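Local coordinates for protein alpha-galactosidase (Lactobacillus brevis, PDB 3MI6) that probably cleaves terminal, non-reducing alpha-D-galactose residues from alpha-galactosides such as galactose oligosaccharides and galactomannans by hydrolysis, at residues D[198-203]-D[225-230]. Sequence-based numbering, arbitrary orientation.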
# COMPACT_ATOMS: atom_id res chain seq x y z
N GLY D 198 15.69 8.67 14.68
CA GLY D 198 14.96 9.08 15.86
C GLY D 198 15.49 10.35 16.45
O GLY D 198 15.68 11.36 15.75
N THR D 199 15.76 10.28 17.75
CA THR D 199 16.29 11.39 18.51
C THR D 199 16.47 11.01 19.98
O THR D 199 16.27 9.87 20.39
CB THR D 199 15.39 12.64 18.40
OG1 THR D 199 16.06 13.76 19.00
CG2 THR D 199 14.03 12.41 19.09
N TRP D 200 16.87 11.98 20.80
CA TRP D 200 17.19 11.69 22.18
C TRP D 200 15.96 11.09 22.87
O TRP D 200 14.84 11.54 22.63
CB TRP D 200 17.72 12.94 22.88
CG TRP D 200 17.84 12.77 24.36
CD1 TRP D 200 18.94 12.38 25.06
CD2 TRP D 200 16.80 12.98 25.31
NE1 TRP D 200 18.65 12.34 26.41
CE2 TRP D 200 17.33 12.70 26.59
CE3 TRP D 200 15.46 13.38 25.22
CZ2 TRP D 200 16.58 12.80 27.75
CZ3 TRP D 200 14.72 13.47 26.36
CH2 TRP D 200 15.28 13.19 27.61
N ALA D 201 16.17 10.07 23.70
CA ALA D 201 15.07 9.39 24.38
C ALA D 201 14.12 8.60 23.44
O ALA D 201 13.14 8.03 23.90
CB ALA D 201 14.30 10.36 25.22
N ARG D 202 14.40 8.57 22.14
CA ARG D 202 13.69 7.69 21.21
C ARG D 202 14.55 7.28 20.01
O ARG D 202 14.14 7.40 18.88
CB ARG D 202 12.36 8.30 20.74
CG ARG D 202 12.29 9.80 20.84
CD ARG D 202 10.96 10.36 20.34
NE ARG D 202 11.01 10.54 18.89
CZ ARG D 202 10.85 11.70 18.24
NH1 ARG D 202 10.58 12.82 18.89
NH2 ARG D 202 10.95 11.71 16.92
N GLU D 203 15.75 6.78 20.28
CA GLU D 203 16.68 6.42 19.21
C GLU D 203 16.24 5.25 18.32
O GLU D 203 15.59 4.30 18.76
CB GLU D 203 18.07 6.11 19.79
CG GLU D 203 18.75 7.26 20.52
CD GLU D 203 18.35 7.36 21.98
OE1 GLU D 203 17.16 7.15 22.29
OE2 GLU D 203 19.24 7.65 22.82
N SER D 225 28.05 10.21 15.14
CA SER D 225 26.93 9.52 14.53
C SER D 225 25.85 10.01 15.46
O SER D 225 26.12 10.19 16.64
CB SER D 225 27.11 8.01 14.68
OG SER D 225 27.49 7.69 16.01
N SER D 226 24.65 10.28 15.00
CA SER D 226 23.77 11.00 15.91
C SER D 226 22.81 10.14 16.77
O SER D 226 22.82 8.92 16.72
CB SER D 226 23.00 12.06 15.13
OG SER D 226 22.55 11.54 13.88
N HIS D 227 22.02 10.81 17.61
CA HIS D 227 20.75 10.26 18.07
C HIS D 227 19.83 10.15 16.85
O HIS D 227 19.05 9.23 16.73
CB HIS D 227 20.06 11.20 19.09
CG HIS D 227 20.79 11.34 20.40
ND1 HIS D 227 21.66 12.38 20.66
CD2 HIS D 227 20.77 10.58 21.52
CE1 HIS D 227 22.15 12.25 21.88
NE2 HIS D 227 21.62 11.16 22.43
N GLN D 228 19.97 11.09 15.92
CA GLN D 228 19.00 11.28 14.86
C GLN D 228 19.02 10.20 13.78
O GLN D 228 17.96 9.73 13.37
CB GLN D 228 19.20 12.66 14.22
CG GLN D 228 18.85 13.84 15.14
CD GLN D 228 19.77 13.95 16.34
OE1 GLN D 228 19.33 14.33 17.44
NE2 GLN D 228 21.04 13.61 16.16
N GLN D 229 20.21 9.83 13.32
CA GLN D 229 20.37 8.81 12.28
C GLN D 229 21.55 7.93 12.63
O GLN D 229 22.61 8.43 12.96
CB GLN D 229 20.65 9.45 10.91
CG GLN D 229 19.67 10.54 10.49
CD GLN D 229 18.32 9.99 10.03
OE1 GLN D 229 18.09 8.78 10.01
NE2 GLN D 229 17.43 10.90 9.63
N ASN D 230 21.37 6.61 12.55
CA ASN D 230 22.47 5.68 12.78
C ASN D 230 23.14 5.28 11.48
O ASN D 230 22.47 5.21 10.44
CB ASN D 230 21.98 4.42 13.48
CG ASN D 230 23.11 3.59 14.00
OD1 ASN D 230 23.52 3.74 15.15
ND2 ASN D 230 23.67 2.74 13.15
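Gly198 N donates to Gln228 O (2.8 Å, 159° at the hydrogen), and Gln228 CA returns a C-H...O contact to Gly198 O, joining two loops of the family 36 N-terminal domain near the predicted active site. From there 198-203 folds into a type II beta turn, Thr199 to Arg202, closed by Arg202 N to Thr199 O. Ser226 OG accepts from Gln229 N in an ST motif within 225-230.

His227 carries most of the side-chain contact. Trp200 CB sits over one face of its imidazole, 4.2 Å from the ring centroid, a CH-pi contact. Chi1 of 170° sets Trp200 CG anti to the backbone N; the edge of the indole is turned toward the imidazole face in an offset edge-to-face pair, the five-membered ring at 70° to it. Trp200 NE1 is hydrogen-bonded to OD2 of Asp549, the predicted proton donor; Trp200 is itself a predicted substrate-binding residue. Both imidazole nitrogens are engaged, ND1 with Tyr483 OH and NE2 with Ser529 O, which fixes the ring's rotation. Glu203, whose OE1 is hydrogen-bonded to Ser548 OG and OE2 to Gly531 N, lays OE2 at the ring's edge, 3.6 Å from His227 CD2.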